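Local coordinates for protein glutathione S-transferase-3 (Necator americanus, PDB 3W8S) that probably catalyses the conjugation of glutathione to electrophilic halide substrates, as a sigma-class glutathione transferase, and binds glutathione, at residues A[101-104]-A[105-109]; A[117-120]-A[121-125]; A[152-155]-A[156-159]. All coordinates share one frame; numbering follows the deposited sequence.

Contact 1: residues A[101-104]-A[105-109]; sequences EIRP and FLRVA
The first turn of helix 103-109, which follows helix 82-101 after a single non-helical residue, brings Ile102 against Leu106 and Arg103 against Arg107. Ile102 sits at the N-cap, and its carbonyl starts the helical bonding: Leu106 N donates to Ile102 O at 2.8 Å. One residue on, Arg107 N reaches Arg103 O at the same length. The turn has two characters. On the inner side, CG1 and CD1 of Ile102 lie obliquely across the isobutyl group of Leu106, and CG1 comes within 3.7 Å of Leu106 CD1. The chi1 of Ile102, 65°, tucks CG1 over the backbone, flanked by N and C, from where it meets the leucine one turn later. Both residues also touch Phe167 of helix 155-170, so this side of the short helix faces the interior of the all-helical C-terminal domain of the glutathione transferase fold. Phe105 extends the same packing by stacking its ring on Phe125 of helix 117-143.

The outer side is made by two arginines that run side by side in the same direction, their guanidinium planes only 10° apart. Arg107 CD lies 3.2 Å above the plane of the Arg103 guanidinium, nearer the edge of the group than its centre, and is 3.3 Å from Arg103 NH1. The chain of Arg103 is extended, whereas that of Arg107 bends at chi3, 78°. Arg103 NH2 and Arg107 NH1 are 3.2 Å apart; as both are donors, no hydrogen bond joins them, and the proximity of like charges is probably unfavourable unless screened by solvent.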
ATOM      1  N   GLU A 101      -7.493  10.012  -1.801  1.00 13.87           N
ATOM      2  CA  GLU A 101      -8.466  10.954  -1.346  1.00 16.06           C
ATOM      3  C   GLU A 101      -8.623  12.128  -2.388  1.00 14.28           C
ATOM      4  O   GLU A 101      -9.722  12.627  -2.591  1.00 14.29           O
ATOM      5  CB  GLU A 101      -8.081  11.499   0.030  1.00 17.42           C
ATOM      6  CG  GLU A 101      -9.057  12.506   0.566  1.00 19.97           C
ATOM      7  CD  GLU A 101      -8.615  13.111   1.919  1.00 23.70           C
ATOM      8  OE1 GLU A 101      -7.544  12.743   2.444  1.00 22.29           O
ATOM      9  OE2 GLU A 101      -9.322  13.966   2.448  1.00 22.51           O
ATOM     10  N   ILE A 102      -7.552  12.533  -3.028  1.00 13.11           N
ATOM     11  CA  ILE A 102      -7.641  13.624  -3.978  1.00 12.50           C
ATOM     12  C   ILE A 102      -7.924  13.173  -5.422  1.00 15.11           C
ATOM     13  O   ILE A 102      -7.822  13.960  -6.353  1.00 14.97           O
ATOM     14  CB  ILE A 102      -6.411  14.493  -3.905  1.00 11.36           C
ATOM     15  CG1 ILE A 102      -5.177  13.681  -4.363  1.00 11.18           C
ATOM     16  CG2 ILE A 102      -6.228  14.980  -2.448  1.00 11.16           C
ATOM     17  CD1 ILE A 102      -3.941  14.549  -4.562  1.00 10.36           C
ATOM     18  N   ARG A 103      -8.256  11.906  -5.600  1.00 17.38           N
ATOM     19  CA  ARG A 103      -8.629  11.366  -6.903  1.00 21.50           C
ATOM     20  C   ARG A 103      -9.574  12.282  -7.710  1.00 21.06           C
ATOM     21  O   ARG A 103      -9.271  12.549  -8.861  1.00 23.31           O
ATOM     22  CB  ARG A 103      -9.323  10.007  -6.739  1.00 24.71           C
ATOM     23  CG  ARG A 103      -9.547   9.324  -8.078  1.00 35.75           C
ATOM     24  CD  ARG A 103     -10.088   7.913  -7.921  1.00 40.99           C
ATOM     25  NE  ARG A 103      -9.998   7.235  -9.210  1.00 54.08           N
ATOM     26  CZ  ARG A 103     -10.993   7.176 -10.092  1.00 54.68           C
ATOM     27  NH1 ARG A 103     -12.161   7.751  -9.819  1.00 51.91           N
ATOM     28  NH2 ARG A 103     -10.819   6.543 -11.240  1.00 58.93           N
ATOM     29  N   PRO A 104     -10.707  12.746  -7.116  1.00 23.21           N
ATOM     30  CA  PRO A 104     -11.658  13.580  -7.850  1.00 23.89           C
ATOM     31  C   PRO A 104     -10.969  14.834  -8.417  1.00 24.11           C
ATOM     32  O   PRO A 104     -11.270  15.244  -9.555  1.00 24.62           O
ATOM     33  CB  PRO A 104     -12.670  14.019  -6.765  1.00 23.75           C
ATOM     34  CG  PRO A 104     -12.637  12.923  -5.769  1.00 24.88           C
ATOM     35  CD  PRO A 104     -11.158  12.559  -5.713  1.00 23.40           C
ATOM     36  N   PHE A 105     -10.044  15.415  -7.649  1.00 20.79           N
ATOM     37  CA  PHE A 105      -9.267  16.552  -8.107  1.00 19.71           C
ATOM     38  C   PHE A 105      -8.336  16.111  -9.196  1.00 21.94           C
ATOM     39  O   PHE A 105      -8.220  16.789 -10.264  1.00 19.04           O
ATOM     40  CB  PHE A 105      -8.482  17.222  -6.952  1.00 17.70           C
ATOM     41  CG  PHE A 105      -7.397  18.175  -7.386  1.00 16.38           C
ATOM     42  CD1 PHE A 105      -7.704  19.499  -7.783  1.00 17.37           C
ATOM     43  CD2 PHE A 105      -6.112  17.812  -7.305  1.00 14.76           C
ATOM     44  CE1 PHE A 105      -6.721  20.389  -8.149  1.00 18.20           C
ATOM     45  CE2 PHE A 105      -5.087  18.687  -7.665  1.00 17.96           C
ATOM     46  CZ  PHE A 105      -5.382  19.991  -8.098  1.00 18.85           C
ATOM     47  N   LEU A 106      -7.637  15.005  -8.956  1.00 20.34           N
ATOM     48  CA  LEU A 106      -6.615  14.637  -9.965  1.00 21.14           C
ATOM     49  C   LEU A 106      -7.232  14.235 -11.345  1.00 20.98           C
ATOM     50  O   LEU A 106      -6.654  14.483 -12.376  1.00 21.45           O
ATOM     51  CB  LEU A 106      -5.686  13.549  -9.420  1.00 21.30           C
ATOM     52  CG  LEU A 106      -4.719  13.896  -8.293  1.00 18.80           C
ATOM     53  CD1 LEU A 106      -4.163  12.601  -7.719  1.00 21.46           C
ATOM     54  CD2 LEU A 106      -3.578  14.754  -8.776  1.00 19.30           C
ATOM     55  N   ARG A 107      -8.395  13.597 -11.351  1.00 22.01           N
ATOM     56  CA  ARG A 107      -9.066  13.202 -12.583  1.00 24.49           C
ATOM     57  C   ARG A 107      -9.427  14.419 -13.478  1.00 25.19           C
ATOM     58  O   ARG A 107      -9.343  14.372 -14.726  1.00 24.42           O
ATOM     59  CB  ARG A 107     -10.369  12.471 -12.239  1.00 30.30           C
ATOM     60  CG  ARG A 107     -10.187  11.015 -11.880  1.00 40.80           C
ATOM     61  CD  ARG A 107     -11.560  10.361 -11.680  1.00 54.78           C
ATOM     62  NE  ARG A 107     -12.266  10.027 -12.934  1.00 60.98           N
ATOM     63  CZ  ARG A 107     -11.816   9.164 -13.850  1.00 63.18           C
ATOM     64  NH1 ARG A 107     -10.643   8.567 -13.687  1.00 63.91           N
ATOM     65  NH2 ARG A 107     -12.523   8.917 -14.948  1.00 60.57           N
ATOM     66  N   VAL A 108      -9.864  15.495 -12.857  1.00 23.03           N
ATOM     67  CA  VAL A 108     -10.187  16.714 -13.601  1.00 23.45           C
ATOM     68  C   VAL A 108      -8.892  17.412 -14.022  1.00 27.39           C
ATOM     69  O   VAL A 108      -8.734  17.747 -15.201  1.00 26.92           O
ATOM     70  CB  VAL A 108     -11.108  17.602 -12.768  1.00 23.26           C
ATOM     71  CG1 VAL A 108     -11.377  18.970 -13.447  1.00 24.64           C
ATOM     72  CG2 VAL A 108     -12.379  16.812 -12.512  1.00 23.08           C
ATOM     73  N   ALA A 109      -7.951  17.586 -13.090  1.00 23.68           N
ATOM     74  CA  ALA A 109      -6.683  18.279 -13.385  1.00 28.95           C
ATOM     75  C   ALA A 109      -5.958  17.556 -14.519  1.00 31.52           C
ATOM     76  O   ALA A 109      -5.250  18.187 -15.295  1.00 36.13           O
ATOM     77  CB  ALA A 109      -5.778  18.344 -12.151  1.00 25.22           C
TER

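Contact 2: residues A[117-120]-A[121-125]; sequences LEKL and SNEVF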
ATOM      1  N   LEU A 117     -12.371  22.817 -11.642  1.00 24.40           N
ATOM      2  CA  LEU A 117     -11.041  22.605 -11.165  1.00 24.45           C
ATOM      3  C   LEU A 117     -10.763  23.444  -9.910  1.00 26.20           C
ATOM      4  O   LEU A 117     -10.209  22.923  -8.926  1.00 22.90           O
ATOM      5  CB  LEU A 117      -9.964  22.824 -12.226  1.00 25.30           C
ATOM      6  CG  LEU A 117      -8.575  22.481 -11.705  1.00 27.07           C
ATOM      7  CD1 LEU A 117      -8.472  20.988 -11.246  1.00 28.04           C
ATOM      8  CD2 LEU A 117      -7.513  22.832 -12.729  1.00 30.43           C
ATOM      9  N   GLU A 118     -11.128  24.724  -9.940  1.00 24.19           N
ATOM     10  CA  GLU A 118     -10.879  25.576  -8.796  1.00 24.14           C
ATOM     11  C   GLU A 118     -11.631  25.106  -7.559  1.00 22.25           C
ATOM     12  O   GLU A 118     -11.071  25.144  -6.445  1.00 21.40           O
ATOM     13  CB  GLU A 118     -11.121  27.079  -9.103  1.00 27.83           C
ATOM     14  CG  GLU A 118     -10.491  27.954  -8.032  1.00 32.56           C
ATOM     15  CD  GLU A 118     -10.703  29.456  -8.226  1.00 38.73           C
ATOM     16  OE1 GLU A 118     -11.084  29.883  -9.309  1.00 44.76           O
ATOM     17  OE2 GLU A 118     -10.456  30.215  -7.278  1.00 43.59           O
ATOM     18  N   LYS A 119     -12.882  24.659  -7.734  1.00 20.81           N
ATOM     19  CA  LYS A 119     -13.693  24.183  -6.608  1.00 23.60           C
ATOM     20  C   LYS A 119     -13.063  22.903  -5.973  1.00 23.31           C
ATOM     21  O   LYS A 119     -12.974  22.790  -4.759  1.00 21.25           O
ATOM     22  CB  LYS A 119     -15.112  23.875  -7.070  1.00 25.00           C
ATOM     23  CG  LYS A 119     -16.066  23.387  -5.990  1.00 32.42           C
ATOM     24  CD  LYS A 119     -17.495  23.597  -6.478  1.00 35.00           C
ATOM     25  CE  LYS A 119     -18.450  22.541  -5.964  1.00 39.77           C
ATOM     26  NZ  LYS A 119     -19.045  23.071  -4.707  1.00 48.80           N
ATOM     27  N   LEU A 120     -12.676  21.955  -6.823  1.00 19.13           N
ATOM     28  CA  LEU A 120     -11.984  20.715  -6.423  1.00 19.65           C
ATOM     29  C   LEU A 120     -10.673  20.992  -5.706  1.00 16.52           C
ATOM     30  O   LEU A 120     -10.367  20.365  -4.698  1.00 16.31           O
ATOM     31  CB  LEU A 120     -11.742  19.811  -7.659  1.00 18.08           C
ATOM     32  CG  LEU A 120     -13.016  19.081  -8.071  1.00 21.56           C
ATOM     33  CD1 LEU A 120     -12.906  18.563  -9.515  1.00 22.83           C
ATOM     34  CD2 LEU A 120     -13.392  17.960  -7.112  1.00 21.36           C
ATOM     35  N   SER A 121      -9.952  21.983  -6.186  1.00 15.04           N
ATOM     36  CA  SER A 121      -8.783  22.423  -5.519  1.00 17.64           C
ATOM     37  C   SER A 121      -9.098  22.917  -4.084  1.00 21.01           C
ATOM     38  O   SER A 121      -8.429  22.494  -3.121  1.00 20.14           O
ATOM     39  CB  SER A 121      -8.126  23.530  -6.329  1.00 16.90           C
ATOM     40  OG  SER A 121      -6.881  23.881  -5.695  1.00 17.12           O
ATOM     41  N   ASN A 122     -10.109  23.785  -3.957  1.00 19.83           N
ATOM     42  CA  ASN A 122     -10.493  24.439  -2.687  1.00 20.38           C
ATOM     43  C   ASN A 122     -11.092  23.405  -1.731  1.00 17.83           C
ATOM     44  O   ASN A 122     -10.828  23.427  -0.512  1.00 18.16           O
ATOM     45  CB  ASN A 122     -11.599  25.542  -2.902  1.00 19.46           C
ATOM     46  CG  ASN A 122     -11.096  26.775  -3.635  1.00 21.57           C
ATOM     47  OD1 ASN A 122      -9.891  27.070  -3.685  1.00 22.78           O
ATOM     48  ND2 ASN A 122     -12.051  27.522  -4.241  1.00 25.75           N
ATOM     49  N   GLU A 123     -11.873  22.490  -2.274  1.00 16.55           N
ATOM     50  CA  GLU A 123     -12.648  21.601  -1.416  1.00 18.03           C
ATOM     51  C   GLU A 123     -12.041  20.243  -1.216  1.00 16.98           C
ATOM     52  O   GLU A 123     -12.330  19.603  -0.245  1.00 18.54           O
ATOM     53  CB  GLU A 123     -14.063  21.368  -1.985  1.00 21.73           C
ATOM     54  CG  GLU A 123     -14.861  22.639  -2.059  1.00 27.27           C
ATOM     55  CD  GLU A 123     -16.338  22.429  -2.445  1.00 32.99           C
ATOM     56  OE1 GLU A 123     -16.834  21.284  -2.561  1.00 30.95           O
ATOM     57  OE2 GLU A 123     -17.017  23.463  -2.562  1.00 40.76           O
ATOM     58  N   VAL A 124     -11.281  19.762  -2.175  1.00 15.35           N
ATOM     59  CA  VAL A 124     -10.759  18.390  -2.086  1.00 14.90           C
ATOM     60  C   VAL A 124      -9.221  18.434  -1.895  1.00 13.10           C
ATOM     61  O   VAL A 124      -8.696  17.892  -0.918  1.00 13.92           O
ATOM     62  CB  VAL A 124     -11.124  17.513  -3.316  1.00 15.64           C
ATOM     63  CG1 VAL A 124     -10.450  16.122  -3.228  1.00 17.28           C
ATOM     64  CG2 VAL A 124     -12.654  17.309  -3.380  1.00 17.49           C
ATOM     65  N   PHE A 125      -8.510  19.068  -2.798  1.00 12.61           N
ATOM     66  CA  PHE A 125      -7.088  18.979  -2.748  1.00 12.58           C
ATOM     67  C   PHE A 125      -6.454  19.663  -1.513  1.00 12.45           C
ATOM     68  O   PHE A 125      -5.658  19.072  -0.743  1.00 10.15           O
ATOM     69  CB  PHE A 125      -6.473  19.546  -4.034  1.00 13.89           C
ATOM     70  CG  PHE A 125      -4.972  19.482  -4.023  1.00 14.88           C
ATOM     71  CD1 PHE A 125      -4.301  18.239  -4.096  1.00 14.13           C
ATOM     72  CD2 PHE A 125      -4.215  20.610  -3.865  1.00 19.43           C
ATOM     73  CE1 PHE A 125      -2.899  18.119  -4.047  1.00 14.43           C
ATOM     74  CE2 PHE A 125      -2.792  20.506  -3.796  1.00 18.77           C
ATOM     75  CZ  PHE A 125      -2.136  19.249  -3.899  1.00 17.00           C
TER
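Lys119 and Glu123 cross over the outer surface of the first turns of helix 117-143, an i to i+4 salt bridge within the helical C-terminal domain. The lysine amine approaches the carboxylate from its syn side but 35° out of its plane, and Lys119 NZ donates to Glu123 OE2 at 3.0 Å. Two different chain shapes produce this meeting. Glu123 is extended beyond CG, while Lys119 leaves the backbone with CG anti to N and then bends at its last two torsions, folding the amine back to the acid. The aliphatic part of the lysine takes part as well, since Lys119 CG lies 3.6 Å from the same OE2.

One residue further round, the side chains of Leu120 and Val124 run alongside each other in the same direction, and CD2 of Leu120 meets CG2 of Val124 at 3.9 Å. Leu120 also packs on Val108 of helix 103-109, which places this pair at the junction of the two helices. Glu118 and Asn122 approach through Glu118 CG and Asn122 ND2, 4.1 Å apart, with carboxylate and amide planes at 72°.

Underneath, regular i to i+4 bonds link Ser121 N to Leu117 O, Asn122 N to Glu118 O and Glu123 N to Lys119 O. The wider, pi-type turn at 121-125 adds an i to i+5 bond, so that Leu120 O is gripped by two amides: Val124 N at 2.8 Å, tilted 31° from the carbonyl plane, and Phe125 N at 3.0 Å, lying in that plane.

Contact 3: residues A[152-155]-A[156-159]; sequences SLTF and ADLY
A single carboxylate oxygen, Asp157 OD2, reaches back across the start of a helix to take the backbone N-H of Thr154. Thr154 N donates to Asp157 OD2 at 2.9 Å, a fairly straight bond using the anti lone pair of the oxygen, the one directed away from OD1. A water lies 2.5 Å from Asp157 OD2, a short hydrogen bond in which the water appears to be the donor, and 2.8 Å from Thr154 OG1, so it bridges the two side chains. The other oxygen, Asp157 OD1, accepts from His184 NE2 and Leu148 N; with both oxygens engaged, the buried carboxylate is held against rotation.

This is the capping box of helix 155-170, with Thr154 as N-cap and Asp157 as its partner three residues on. The return bond is weak and comes from Ala156 N, not from the amide of Asp157, to Thr154 OG1 at 3.4 Å; Asp157 N bonds weakly to Thr154 O instead. With chi1 at 66°, Thr154 OG1 faces the amides of the first turn. In glutathione transferases such a Ser/Thr-x-x-Asp N-capping box is a well-known element of the C-terminal domain, linked to its folding. Leu153 packs alongside the aspartate from the loop, its CD1 meeting Asp157 CB at 3.6 Å.

Beyond the cap, Tyr159 N bonds to Phe155 O at 3.1 Å, and the two aromatic side chains run alongside each other in one direction. They meet at their edges, each near the plane of the other, with Phe155 CD2 3.8 Å from Tyr159 CE2. Phe155 packs into helix 64-75 at Ala68 and Ala72, while Tyr159 stacks on Phe65, the residue following the glutathione-binding Ser64.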
ATOM      1  N   SER A 152      18.898  10.010   7.631  1.00 20.27           N
ATOM      2  CA  SER A 152      19.175  10.216   6.244  1.00 19.89           C
ATOM      3  C   SER A 152      17.982   9.948   5.353  1.00 19.63           C
ATOM      4  O   SER A 152      16.910   9.601   5.817  1.00 16.80           O
ATOM      5  CB  SER A 152      20.386   9.373   5.850  1.00 24.38           C
ATOM      6  OG  SER A 152      20.125   8.048   6.183  1.00 28.26           O
ATOM      7  N   LEU A 153      18.172  10.236   4.075  1.00 18.37           N
ATOM      8  CA  LEU A 153      17.158  10.182   3.061  1.00 16.95           C
ATOM      9  C   LEU A 153      16.583   8.777   2.916  1.00 15.72           C
ATOM     10  O   LEU A 153      17.328   7.808   2.854  1.00 16.42           O
ATOM     11  CB  LEU A 153      17.864  10.563   1.755  1.00 18.61           C
ATOM     12  CG  LEU A 153      16.918  10.809   0.564  1.00 19.91           C
ATOM     13  CD1 LEU A 153      16.215  12.135   0.764  1.00 19.09           C
ATOM     14  CD2 LEU A 153      17.771  10.870  -0.703  1.00 20.66           C
ATOM     15  N   THR A 154      15.260   8.658   2.841  1.00 14.23           N
ATOM     16  CA  THR A 154      14.632   7.398   2.475  1.00 11.97           C
ATOM     17  C   THR A 154      13.616   7.671   1.356  1.00 11.57           C
ATOM     18  O   THR A 154      13.347   8.814   1.039  1.00  9.90           O
ATOM     19  CB  THR A 154      13.889   6.767   3.670  1.00 12.45           C
ATOM     20  OG1 THR A 154      12.752   7.607   4.053  1.00 11.06           O
ATOM     21  CG2 THR A 154      14.901   6.544   4.859  1.00 12.14           C
ATOM     22  N   PHE A 155      13.062   6.621   0.756  1.00 10.72           N
ATOM     23  CA  PHE A 155      12.109   6.869  -0.303  1.00 11.82           C
ATOM     24  C   PHE A 155      10.805   7.525   0.219  1.00 11.06           C
ATOM     25  O   PHE A 155      10.069   8.100  -0.565  1.00 10.59           O
ATOM     26  CB  PHE A 155      11.870   5.637  -1.214  1.00 12.07           C
ATOM     27  CG  PHE A 155      11.112   4.507  -0.576  1.00 13.42           C
ATOM     28  CD1 PHE A 155      11.705   3.630   0.343  1.00 12.46           C
ATOM     29  CD2 PHE A 155       9.788   4.279  -0.927  1.00 15.45           C
ATOM     30  CE1 PHE A 155      11.020   2.549   0.894  1.00 13.49           C
ATOM     31  CE2 PHE A 155       9.081   3.210  -0.319  1.00 16.40           C
ATOM     32  CZ  PHE A 155       9.687   2.354   0.604  1.00 14.13           C
ATOM     33  N   ALA A 156      10.536   7.461   1.535  1.00  9.97           N
ATOM     34  CA  ALA A 156       9.416   8.284   2.003  1.00  9.70           C
ATOM     35  C   ALA A 156       9.686   9.782   1.728  1.00  9.79           C
ATOM     36  O   ALA A 156       8.773  10.490   1.317  1.00  8.84           O
ATOM     37  CB  ALA A 156       9.112   8.052   3.506  1.00  8.68           C
ATOM     38  N   ASP A 157      10.919  10.249   1.972  1.00 10.50           N
ATOM     39  CA  ASP A 157      11.308  11.659   1.709  1.00 11.84           C
ATOM     40  C   ASP A 157      11.078  11.941   0.216  1.00 12.25           C
ATOM     41  O   ASP A 157      10.544  13.006  -0.219  1.00 11.37           O
ATOM     42  CB  ASP A 157      12.811  11.856   2.044  1.00 12.06           C
ATOM     43  CG  ASP A 157      13.060  11.779   3.495  1.00 12.66           C
ATOM     44  OD1 ASP A 157      12.411  12.585   4.211  1.00 12.54           O
ATOM     45  OD2 ASP A 157      13.900  10.944   3.991  1.00 13.49           O
ATOM     46  N   LEU A 158      11.423  10.956  -0.594  1.00 10.86           N
ATOM     47  CA  LEU A 158      11.349  11.221  -2.057  1.00 11.18           C
ATOM     48  C   LEU A 158       9.868  11.417  -2.489  1.00 11.60           C
ATOM     49  O   LEU A 158       9.600  12.309  -3.287  1.00 12.21           O
ATOM     50  CB  LEU A 158      11.994  10.061  -2.879  1.00 10.49           C
ATOM     51  CG  LEU A 158      13.492   9.812  -2.633  1.00 11.66           C
ATOM     52  CD1 LEU A 158      13.875   8.540  -3.429  1.00 11.06           C
ATOM     53  CD2 LEU A 158      14.278  11.030  -3.213  1.00 10.24           C
ATOM     54  N   TYR A 159       8.927  10.553  -2.049  1.00 10.69           N
ATOM     55  CA  TYR A 159       7.493  10.713  -2.440  1.00 11.31           C
ATOM     56  C   TYR A 159       6.978  12.111  -2.004  1.00 11.69           C
ATOM     57  O   TYR A 159       6.259  12.801  -2.760  1.00 10.72           O
ATOM     58  CB  TYR A 159       6.571   9.597  -1.830  1.00 11.43           C
ATOM     59  CG  TYR A 159       6.553   8.299  -2.669  1.00 13.29           C
ATOM     60  CD1 TYR A 159       5.872   8.257  -3.892  1.00 13.53           C
ATOM     61  CD2 TYR A 159       7.226   7.105  -2.260  1.00 14.03           C
ATOM     62  CE1 TYR A 159       5.827   7.080  -4.683  1.00 13.08           C
ATOM     63  CE2 TYR A 159       7.183   5.916  -3.092  1.00 13.82           C
ATOM     64  CZ  TYR A 159       6.486   5.935  -4.290  1.00 14.65           C
ATOM     65  OH  TYR A 159       6.376   4.835  -5.182  1.00 16.25           O
TER
HETATM   66  O   HOH W   1      13.556   9.506   6.006  1.00 11.74           O

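How the contacts relate
All three contacts lie in the helical C-terminal domain and follow in series along the chain: contact 1 on helix 103-109, contact 2 at the start of helix 117-143, contact 3 at the start of helix 155-170. Contacts 1 and 2 are neighbours, with centres 9 Å apart, because their consecutive helices pack directly, Val108 CG2 lying 3.5 Å from Leu120 CD1. Contact 3 is separate, its centre about 24 Å from that of contact 1 and 28 Å from that of contact 2. It is buried where helix 155-170 meets the N-terminal, glutathione-binding domain. Farther along, that helix supplies Phe167, which packs against residues of contacts 1 and 2.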